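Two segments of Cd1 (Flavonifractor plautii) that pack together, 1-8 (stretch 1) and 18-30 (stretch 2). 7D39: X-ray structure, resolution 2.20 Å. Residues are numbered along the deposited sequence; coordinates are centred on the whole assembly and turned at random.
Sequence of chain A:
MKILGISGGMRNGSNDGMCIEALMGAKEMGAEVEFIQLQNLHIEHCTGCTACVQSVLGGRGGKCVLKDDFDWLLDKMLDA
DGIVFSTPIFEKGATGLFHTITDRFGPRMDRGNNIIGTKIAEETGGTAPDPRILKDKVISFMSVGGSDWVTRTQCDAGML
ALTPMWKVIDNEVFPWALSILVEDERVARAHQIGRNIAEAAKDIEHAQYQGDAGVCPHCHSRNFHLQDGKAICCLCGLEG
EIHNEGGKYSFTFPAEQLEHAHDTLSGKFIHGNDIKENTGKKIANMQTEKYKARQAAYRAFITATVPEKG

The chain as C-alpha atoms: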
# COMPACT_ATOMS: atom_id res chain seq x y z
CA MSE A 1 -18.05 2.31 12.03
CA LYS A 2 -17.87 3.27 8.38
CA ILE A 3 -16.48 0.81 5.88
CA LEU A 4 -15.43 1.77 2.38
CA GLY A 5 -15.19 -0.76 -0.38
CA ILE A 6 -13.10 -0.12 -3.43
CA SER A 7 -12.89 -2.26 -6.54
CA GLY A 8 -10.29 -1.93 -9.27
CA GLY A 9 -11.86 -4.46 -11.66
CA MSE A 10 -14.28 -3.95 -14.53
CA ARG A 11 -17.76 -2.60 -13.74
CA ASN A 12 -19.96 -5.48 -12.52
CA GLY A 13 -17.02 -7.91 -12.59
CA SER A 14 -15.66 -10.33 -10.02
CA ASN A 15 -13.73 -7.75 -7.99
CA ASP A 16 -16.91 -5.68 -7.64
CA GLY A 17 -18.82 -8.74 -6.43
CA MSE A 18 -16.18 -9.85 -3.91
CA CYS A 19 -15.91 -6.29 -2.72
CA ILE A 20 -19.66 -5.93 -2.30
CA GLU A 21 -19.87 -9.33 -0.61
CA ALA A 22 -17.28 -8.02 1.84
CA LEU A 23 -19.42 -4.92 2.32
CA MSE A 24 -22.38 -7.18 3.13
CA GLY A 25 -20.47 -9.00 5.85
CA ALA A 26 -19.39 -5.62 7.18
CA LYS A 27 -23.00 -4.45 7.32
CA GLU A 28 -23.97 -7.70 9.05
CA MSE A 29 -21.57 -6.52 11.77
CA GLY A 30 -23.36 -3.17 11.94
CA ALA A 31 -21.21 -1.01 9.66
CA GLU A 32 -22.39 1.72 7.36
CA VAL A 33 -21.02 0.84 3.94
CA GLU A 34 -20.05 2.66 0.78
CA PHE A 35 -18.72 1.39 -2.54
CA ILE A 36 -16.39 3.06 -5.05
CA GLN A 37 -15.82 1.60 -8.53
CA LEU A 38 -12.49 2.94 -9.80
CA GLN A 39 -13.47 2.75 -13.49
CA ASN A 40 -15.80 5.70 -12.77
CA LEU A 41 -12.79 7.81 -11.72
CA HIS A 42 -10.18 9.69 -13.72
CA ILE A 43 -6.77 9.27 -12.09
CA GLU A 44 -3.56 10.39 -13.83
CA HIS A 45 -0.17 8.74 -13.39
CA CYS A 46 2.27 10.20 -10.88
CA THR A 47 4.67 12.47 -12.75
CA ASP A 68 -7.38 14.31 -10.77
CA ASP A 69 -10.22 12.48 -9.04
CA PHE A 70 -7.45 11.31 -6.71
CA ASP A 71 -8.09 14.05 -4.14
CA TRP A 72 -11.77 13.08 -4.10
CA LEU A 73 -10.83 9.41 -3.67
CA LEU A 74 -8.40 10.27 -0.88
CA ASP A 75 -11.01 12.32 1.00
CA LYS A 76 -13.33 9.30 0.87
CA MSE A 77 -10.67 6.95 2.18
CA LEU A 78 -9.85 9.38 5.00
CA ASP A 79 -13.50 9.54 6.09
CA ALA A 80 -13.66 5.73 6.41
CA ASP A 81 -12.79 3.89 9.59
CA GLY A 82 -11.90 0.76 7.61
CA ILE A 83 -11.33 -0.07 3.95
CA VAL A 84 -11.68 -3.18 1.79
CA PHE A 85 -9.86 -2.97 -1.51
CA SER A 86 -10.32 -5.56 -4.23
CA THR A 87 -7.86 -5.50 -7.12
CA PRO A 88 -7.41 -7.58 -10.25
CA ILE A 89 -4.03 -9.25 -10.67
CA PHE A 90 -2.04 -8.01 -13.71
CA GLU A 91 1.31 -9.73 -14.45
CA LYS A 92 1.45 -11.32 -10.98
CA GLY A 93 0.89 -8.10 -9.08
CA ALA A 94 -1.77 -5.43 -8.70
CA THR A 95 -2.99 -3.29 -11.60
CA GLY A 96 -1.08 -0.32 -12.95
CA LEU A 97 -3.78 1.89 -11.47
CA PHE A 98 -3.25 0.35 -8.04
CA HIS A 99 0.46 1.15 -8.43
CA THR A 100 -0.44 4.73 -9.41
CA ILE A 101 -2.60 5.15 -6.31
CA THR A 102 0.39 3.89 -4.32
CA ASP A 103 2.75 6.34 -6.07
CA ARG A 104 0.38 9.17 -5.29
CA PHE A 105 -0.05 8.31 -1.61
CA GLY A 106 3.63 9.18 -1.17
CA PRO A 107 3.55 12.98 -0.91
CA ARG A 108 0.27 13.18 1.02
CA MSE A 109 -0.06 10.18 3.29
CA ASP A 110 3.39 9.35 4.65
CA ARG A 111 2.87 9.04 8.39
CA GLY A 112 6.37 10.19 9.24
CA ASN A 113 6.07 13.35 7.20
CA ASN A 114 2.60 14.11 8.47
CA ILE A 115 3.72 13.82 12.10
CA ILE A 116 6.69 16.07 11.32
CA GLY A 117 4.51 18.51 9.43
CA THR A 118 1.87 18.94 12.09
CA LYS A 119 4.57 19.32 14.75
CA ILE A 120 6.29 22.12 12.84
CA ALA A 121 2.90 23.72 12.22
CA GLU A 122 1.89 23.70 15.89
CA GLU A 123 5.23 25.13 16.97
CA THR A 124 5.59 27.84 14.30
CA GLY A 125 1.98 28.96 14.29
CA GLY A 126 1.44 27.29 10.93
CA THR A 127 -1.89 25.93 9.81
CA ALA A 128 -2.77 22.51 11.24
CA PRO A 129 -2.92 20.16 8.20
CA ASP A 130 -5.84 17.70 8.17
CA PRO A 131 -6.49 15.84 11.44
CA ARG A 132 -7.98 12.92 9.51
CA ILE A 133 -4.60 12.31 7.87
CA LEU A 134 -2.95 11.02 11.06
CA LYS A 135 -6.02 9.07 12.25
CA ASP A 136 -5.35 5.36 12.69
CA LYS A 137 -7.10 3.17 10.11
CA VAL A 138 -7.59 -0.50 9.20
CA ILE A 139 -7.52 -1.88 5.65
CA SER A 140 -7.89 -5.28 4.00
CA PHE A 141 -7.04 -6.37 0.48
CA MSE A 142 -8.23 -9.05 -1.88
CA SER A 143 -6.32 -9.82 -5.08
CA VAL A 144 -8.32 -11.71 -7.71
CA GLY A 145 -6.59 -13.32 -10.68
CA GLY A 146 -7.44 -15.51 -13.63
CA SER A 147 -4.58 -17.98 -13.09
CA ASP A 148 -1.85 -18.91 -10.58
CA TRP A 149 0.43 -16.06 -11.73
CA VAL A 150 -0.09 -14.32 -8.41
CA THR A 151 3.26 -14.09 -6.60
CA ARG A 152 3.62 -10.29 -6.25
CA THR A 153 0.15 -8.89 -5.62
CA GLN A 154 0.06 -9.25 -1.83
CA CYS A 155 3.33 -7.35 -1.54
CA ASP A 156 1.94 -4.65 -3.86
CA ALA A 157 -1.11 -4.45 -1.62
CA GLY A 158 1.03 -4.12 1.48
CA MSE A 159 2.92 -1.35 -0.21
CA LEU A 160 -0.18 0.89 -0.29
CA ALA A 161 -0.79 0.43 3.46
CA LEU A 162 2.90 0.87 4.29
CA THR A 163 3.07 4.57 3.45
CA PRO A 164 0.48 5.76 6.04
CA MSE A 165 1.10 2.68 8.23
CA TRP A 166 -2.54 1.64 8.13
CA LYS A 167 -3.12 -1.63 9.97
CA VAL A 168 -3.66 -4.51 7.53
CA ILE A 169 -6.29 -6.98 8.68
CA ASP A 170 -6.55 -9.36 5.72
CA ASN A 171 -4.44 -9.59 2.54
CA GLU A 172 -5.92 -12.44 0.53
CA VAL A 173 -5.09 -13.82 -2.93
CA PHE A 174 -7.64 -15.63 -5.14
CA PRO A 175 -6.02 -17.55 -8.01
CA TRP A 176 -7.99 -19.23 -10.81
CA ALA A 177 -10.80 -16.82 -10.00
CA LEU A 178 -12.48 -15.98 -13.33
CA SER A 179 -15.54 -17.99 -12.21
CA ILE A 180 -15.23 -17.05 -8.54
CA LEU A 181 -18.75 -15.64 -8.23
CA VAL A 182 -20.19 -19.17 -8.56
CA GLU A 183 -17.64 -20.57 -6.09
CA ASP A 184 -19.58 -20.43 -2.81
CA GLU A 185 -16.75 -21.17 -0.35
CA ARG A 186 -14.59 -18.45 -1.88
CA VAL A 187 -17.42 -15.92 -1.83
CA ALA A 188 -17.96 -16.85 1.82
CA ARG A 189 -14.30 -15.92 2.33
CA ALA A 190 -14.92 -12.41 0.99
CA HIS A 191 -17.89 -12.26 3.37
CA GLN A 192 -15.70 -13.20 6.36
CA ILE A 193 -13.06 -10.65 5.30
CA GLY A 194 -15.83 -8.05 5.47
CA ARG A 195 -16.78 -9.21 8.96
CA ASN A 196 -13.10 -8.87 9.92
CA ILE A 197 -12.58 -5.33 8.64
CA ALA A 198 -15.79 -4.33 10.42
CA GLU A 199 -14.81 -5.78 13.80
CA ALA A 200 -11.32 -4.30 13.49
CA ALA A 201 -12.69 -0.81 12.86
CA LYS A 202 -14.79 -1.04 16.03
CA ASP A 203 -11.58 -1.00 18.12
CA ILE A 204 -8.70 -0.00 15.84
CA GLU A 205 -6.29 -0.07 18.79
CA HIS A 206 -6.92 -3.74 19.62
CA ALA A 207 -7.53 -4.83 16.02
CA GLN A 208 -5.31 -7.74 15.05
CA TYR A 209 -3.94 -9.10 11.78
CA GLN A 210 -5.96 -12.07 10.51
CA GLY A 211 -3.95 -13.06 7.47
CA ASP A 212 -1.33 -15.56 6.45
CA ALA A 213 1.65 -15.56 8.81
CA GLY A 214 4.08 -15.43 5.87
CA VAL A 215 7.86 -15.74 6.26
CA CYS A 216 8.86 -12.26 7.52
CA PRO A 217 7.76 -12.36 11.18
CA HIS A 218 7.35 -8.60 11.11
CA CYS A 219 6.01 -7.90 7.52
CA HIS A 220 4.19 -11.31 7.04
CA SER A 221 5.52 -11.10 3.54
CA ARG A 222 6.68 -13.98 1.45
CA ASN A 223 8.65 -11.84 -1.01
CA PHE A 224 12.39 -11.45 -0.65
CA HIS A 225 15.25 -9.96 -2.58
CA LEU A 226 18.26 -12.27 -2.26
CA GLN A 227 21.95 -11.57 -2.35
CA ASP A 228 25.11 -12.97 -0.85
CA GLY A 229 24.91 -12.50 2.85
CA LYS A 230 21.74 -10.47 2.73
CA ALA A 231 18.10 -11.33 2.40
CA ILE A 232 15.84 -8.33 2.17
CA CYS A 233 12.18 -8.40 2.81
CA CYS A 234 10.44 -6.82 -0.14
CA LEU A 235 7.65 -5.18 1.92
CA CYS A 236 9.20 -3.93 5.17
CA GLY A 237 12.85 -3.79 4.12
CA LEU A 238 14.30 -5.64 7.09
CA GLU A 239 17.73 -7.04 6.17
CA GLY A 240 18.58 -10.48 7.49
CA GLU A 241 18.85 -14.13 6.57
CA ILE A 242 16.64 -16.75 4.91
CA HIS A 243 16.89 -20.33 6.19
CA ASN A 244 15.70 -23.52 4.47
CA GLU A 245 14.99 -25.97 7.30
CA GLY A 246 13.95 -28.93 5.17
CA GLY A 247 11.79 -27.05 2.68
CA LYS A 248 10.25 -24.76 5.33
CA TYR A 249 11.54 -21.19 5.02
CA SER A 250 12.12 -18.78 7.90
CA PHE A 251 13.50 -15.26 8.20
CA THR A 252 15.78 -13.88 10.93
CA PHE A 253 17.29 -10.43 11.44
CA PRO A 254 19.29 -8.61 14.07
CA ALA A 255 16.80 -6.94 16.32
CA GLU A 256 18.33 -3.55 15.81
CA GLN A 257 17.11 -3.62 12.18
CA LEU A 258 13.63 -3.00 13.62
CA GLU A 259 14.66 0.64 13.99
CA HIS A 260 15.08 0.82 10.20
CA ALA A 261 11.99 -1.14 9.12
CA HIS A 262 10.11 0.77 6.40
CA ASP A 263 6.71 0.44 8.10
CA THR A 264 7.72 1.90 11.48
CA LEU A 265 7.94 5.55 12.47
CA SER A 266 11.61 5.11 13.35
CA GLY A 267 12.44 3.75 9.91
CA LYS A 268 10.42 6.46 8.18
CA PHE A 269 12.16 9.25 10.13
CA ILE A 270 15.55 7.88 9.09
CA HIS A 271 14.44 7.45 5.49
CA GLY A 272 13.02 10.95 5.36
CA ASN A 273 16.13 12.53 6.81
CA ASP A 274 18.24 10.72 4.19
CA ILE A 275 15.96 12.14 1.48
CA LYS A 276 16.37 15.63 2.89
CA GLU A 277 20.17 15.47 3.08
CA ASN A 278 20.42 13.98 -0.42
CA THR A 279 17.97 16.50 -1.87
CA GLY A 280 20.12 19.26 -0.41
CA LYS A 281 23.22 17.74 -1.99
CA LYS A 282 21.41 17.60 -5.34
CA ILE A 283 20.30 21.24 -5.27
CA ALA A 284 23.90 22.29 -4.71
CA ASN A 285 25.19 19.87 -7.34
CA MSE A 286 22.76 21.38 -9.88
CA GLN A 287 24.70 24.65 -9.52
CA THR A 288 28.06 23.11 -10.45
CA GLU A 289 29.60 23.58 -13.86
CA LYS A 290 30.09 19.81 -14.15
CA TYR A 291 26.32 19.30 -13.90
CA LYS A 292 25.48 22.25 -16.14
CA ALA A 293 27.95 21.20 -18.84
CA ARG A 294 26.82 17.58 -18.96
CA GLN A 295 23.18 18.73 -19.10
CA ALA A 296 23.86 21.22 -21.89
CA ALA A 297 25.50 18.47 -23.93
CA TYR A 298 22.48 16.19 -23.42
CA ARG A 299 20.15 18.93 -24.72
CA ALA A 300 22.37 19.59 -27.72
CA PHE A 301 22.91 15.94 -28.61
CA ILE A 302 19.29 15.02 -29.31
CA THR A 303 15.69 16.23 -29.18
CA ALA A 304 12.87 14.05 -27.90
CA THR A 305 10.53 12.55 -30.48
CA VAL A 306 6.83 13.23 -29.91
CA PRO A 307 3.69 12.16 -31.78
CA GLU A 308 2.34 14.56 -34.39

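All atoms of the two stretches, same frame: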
# COMPACT_ATOMS: atom_id res chain seq x y z
N MSE A 1 -19.20 2.62 12.82
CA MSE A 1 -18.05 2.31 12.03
C MSE A 1 -18.45 2.38 10.59
O MSE A 1 -19.51 1.91 10.23
CB MSE A 1 -17.43 1.00 12.48
CG MSE A 1 -17.91 -0.25 11.78
SE MSE A 1 -18.98 -1.39 12.99
CE MSE A 1 -20.15 0.06 13.58
N LYS A 2 -17.64 3.02 9.78
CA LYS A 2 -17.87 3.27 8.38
C LYS A 2 -16.87 2.48 7.58
O LYS A 2 -15.70 2.70 7.70
CB LYS A 2 -17.60 4.72 8.12
CG LYS A 2 -18.52 5.45 7.20
CD LYS A 2 -18.76 6.82 7.81
CE LYS A 2 -19.05 7.89 6.78
NZ LYS A 2 -17.90 8.20 5.88
N ILE A 3 -17.34 1.57 6.76
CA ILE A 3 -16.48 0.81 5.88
C ILE A 3 -16.62 1.22 4.43
O ILE A 3 -17.71 1.28 3.91
CB ILE A 3 -16.70 -0.70 6.05
CG1 ILE A 3 -16.42 -1.13 7.48
CG2 ILE A 3 -15.88 -1.49 5.07
CD1 ILE A 3 -14.99 -0.96 7.89
N LEU A 4 -15.50 1.52 3.80
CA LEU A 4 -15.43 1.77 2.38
C LEU A 4 -14.88 0.59 1.60
O LEU A 4 -13.84 0.09 1.89
CB LEU A 4 -14.60 3.02 2.09
CG LEU A 4 -14.37 3.47 0.65
CD1 LEU A 4 -15.61 3.98 -0.00
CD2 LEU A 4 -13.27 4.49 0.57
N GLY A 5 -15.64 0.17 0.62
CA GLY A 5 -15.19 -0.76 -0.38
C GLY A 5 -14.81 -0.16 -1.71
O GLY A 5 -15.52 0.60 -2.30
N ILE A 6 -13.65 -0.55 -2.17
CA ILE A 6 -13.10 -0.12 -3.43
C ILE A 6 -12.80 -1.30 -4.33
O ILE A 6 -12.22 -2.25 -3.91
CB ILE A 6 -11.81 0.71 -3.24
CG1 ILE A 6 -12.03 1.87 -2.28
CG2 ILE A 6 -11.25 1.12 -4.58
CD1 ILE A 6 -10.78 2.56 -1.84
N SER A 7 -13.20 -1.22 -5.58
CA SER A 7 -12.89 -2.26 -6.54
C SER A 7 -12.16 -1.68 -7.73
O SER A 7 -12.58 -0.67 -8.30
CB SER A 7 -14.16 -2.98 -7.01
OG SER A 7 -13.88 -3.69 -8.19
N GLY A 8 -11.05 -2.31 -8.10
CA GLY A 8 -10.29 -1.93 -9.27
C GLY A 8 -10.53 -2.77 -10.51
O GLY A 8 -9.76 -2.65 -11.48
N MSE A 18 -16.91 -9.50 -5.13
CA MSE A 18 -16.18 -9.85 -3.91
C MSE A 18 -16.14 -8.68 -2.96
O MSE A 18 -16.26 -8.83 -1.74
CB MSE A 18 -14.75 -10.30 -4.23
CG MSE A 18 -14.70 -11.52 -5.12
SE MSE A 18 -15.20 -13.13 -4.12
CE MSE A 18 -13.53 -13.38 -3.13
N CYS A 19 -15.93 -7.49 -3.54
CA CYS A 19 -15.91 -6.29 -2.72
C CYS A 19 -17.27 -6.06 -2.07
O CYS A 19 -17.37 -5.81 -0.86
CB CYS A 19 -15.49 -5.09 -3.57
SG CYS A 19 -15.23 -3.60 -2.61
N ILE A 20 -18.34 -6.18 -2.85
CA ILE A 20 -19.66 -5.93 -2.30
C ILE A 20 -20.02 -7.00 -1.28
O ILE A 20 -20.58 -6.72 -0.22
CB ILE A 20 -20.68 -5.80 -3.43
CG1 ILE A 20 -20.42 -4.48 -4.19
CG2 ILE A 20 -22.10 -5.85 -2.89
CD1 ILE A 20 -21.00 -4.45 -5.58
N GLU A 21 -19.67 -8.25 -1.58
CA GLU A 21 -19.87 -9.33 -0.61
C GLU A 21 -19.14 -9.03 0.70
O GLU A 21 -19.64 -9.35 1.79
CB GLU A 21 -19.38 -10.64 -1.21
CG GLU A 21 -19.55 -11.85 -0.32
CD GLU A 21 -20.98 -12.34 -0.30
OE1 GLU A 21 -21.47 -12.68 0.80
OE2 GLU A 21 -21.62 -12.37 -1.37
N ALA A 22 -17.94 -8.45 0.61
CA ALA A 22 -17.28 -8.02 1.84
C ALA A 22 -18.07 -6.91 2.51
O ALA A 22 -18.23 -6.90 3.73
CB ALA A 22 -15.84 -7.58 1.55
N LEU A 23 -18.62 -5.98 1.72
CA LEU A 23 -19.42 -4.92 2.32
C LEU A 23 -20.64 -5.50 3.04
O LEU A 23 -21.04 -5.01 4.10
CB LEU A 23 -19.84 -3.91 1.26
CG LEU A 23 -18.70 -3.03 0.71
CD1 LEU A 23 -19.24 -1.97 -0.21
CD2 LEU A 23 -17.91 -2.36 1.84
N MSE A 24 -21.23 -6.55 2.49
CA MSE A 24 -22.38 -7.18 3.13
C MSE A 24 -22.04 -7.76 4.50
O MSE A 24 -22.74 -7.54 5.48
CB MSE A 24 -22.97 -8.26 2.24
CG MSE A 24 -23.85 -7.71 1.15
SE MSE A 24 -24.24 -9.01 -0.26
CE MSE A 24 -25.64 -8.03 -1.16
N GLY A 25 -20.94 -8.52 4.56
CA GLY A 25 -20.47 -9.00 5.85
C GLY A 25 -20.19 -7.87 6.82
O GLY A 25 -20.49 -7.97 8.01
N ALA A 26 -19.61 -6.78 6.33
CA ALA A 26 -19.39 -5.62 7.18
C ALA A 26 -20.71 -5.05 7.69
O ALA A 26 -20.82 -4.66 8.86
CB ALA A 26 -18.60 -4.55 6.43
N LYS A 27 -21.73 -4.97 6.83
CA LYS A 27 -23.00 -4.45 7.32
C LYS A 27 -23.61 -5.40 8.33
O LYS A 27 -24.18 -4.97 9.34
CB LYS A 27 -23.98 -4.20 6.17
CG LYS A 27 -25.29 -3.56 6.66
CD LYS A 27 -26.21 -3.12 5.54
CE LYS A 27 -26.89 -1.80 5.87
NZ LYS A 27 -27.67 -1.86 7.14
N GLU A 28 -23.50 -6.71 8.09
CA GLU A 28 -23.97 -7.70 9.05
C GLU A 28 -23.41 -7.43 10.44
O GLU A 28 -24.07 -7.71 11.44
CB GLU A 28 -23.56 -9.10 8.58
CG GLU A 28 -24.17 -10.26 9.33
CD GLU A 28 -23.64 -11.59 8.84
OE1 GLU A 28 -22.51 -11.62 8.31
OE2 GLU A 28 -24.35 -12.60 8.97
N MSE A 29 -22.20 -6.88 10.51
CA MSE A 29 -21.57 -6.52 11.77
C MSE A 29 -21.99 -5.14 12.26
O MSE A 29 -21.55 -4.69 13.31
CB MSE A 29 -20.05 -6.55 11.63
CG MSE A 29 -19.51 -7.92 11.24
SE MSE A 29 -19.88 -9.26 12.61
CE MSE A 29 -20.85 -10.56 11.55
N GLY A 30 -22.84 -4.45 11.51
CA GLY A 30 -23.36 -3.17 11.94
C GLY A 30 -22.70 -1.96 11.34
O GLY A 30 -22.91 -0.85 11.85

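A helix that covers a β-strand rarely needs hydrogen bonds to hold it there. Both elements satisfy their backbone polar groups without the other, so the contact is left to side-chain shape and alternation, and the pairing of residues 1-8 with residues 18-30 in Cd1 is a compact example. The strand, residues 2-7, runs nearly antiparallel to the helix that ends at Glu28: their directions differ by 169°, and their axes approach to 8.0 Å. No clear hydrogen bond joins them, and the contact buries a modest 338 Å², counting both sides.

The first contact lies where the helix ends. Met1, a selenomethionine, directs its CA-to-CB bond toward the partner and reaches the segment just beyond the helix, where its CE lies 3.4 Å from Gly30 O and its SE 4.2 Å from Met29 O. These are contacts of a methyl group and a selenium atom with carbonyl oxygens, and they lie over the helix terminus. Gly30 closes that terminus with a Schellman motif: its phi is positive, and its N donates to Lys27 O at 2.6 Å. One residue earlier, Met29 N still makes an ordinary helical bond to Gly25 O at 3.2 Å. At Gly30's backbone angles a CB would be jammed against the preceding carbonyl oxygen, so glycine suits the turn irrespective of the strand.

From here the alternation of an extended chain takes over. Lys2 points away and makes no contact, whereas Ile3 points toward the helix and meets two residues one turn apart. Its CG2 lies 3.9 Å from Leu23 CD2, and its CG1 lies 4.2 Å from Ala26 CB. The small side chain of Ala26 accompanies a CA separation of 7.2 Å from Ile3. Leu23 starts sideways from the helix, but its end comes nearer, so that a branched side chain fills space beside the strand.

Leu4 turns its side chain away, yet its backbone still takes part, with Leu4 C 4.2 Å from Leu23 CD2. The tightest backbone approach follows at Gly5, whose CA is 6.0 Å from that of Cys19. With no side chain on this residue, Leu23 CD2 comes within 3.6 Å of Gly5 N, and Cys19 SG within 3.6 Å of Gly5 C. An ideal CB here would point into the helix and clash, at 2.9 Å from Cys19 SG and 3.0 Å from Leu23 CD1. Glycine thus leaves room for the two helix side chains to rest directly on the strand.

Ile6 again points away, but Cys19 SG reaches its backbone, 3.5 Å from Ile6 N. The sulfur therefore lies against the peptide unit linking Gly5 to Ile6. Ser7 points back toward the helix and brings its CB to 4.2 Å from Cys19 CB, while its OG is hydrogen-bonded to a residue adjoining one of the stretches. Gly8 lies beyond the contact. Odd-numbered positions thus face the helix, and where one of them lacks a side chain, the helix supplies the filling.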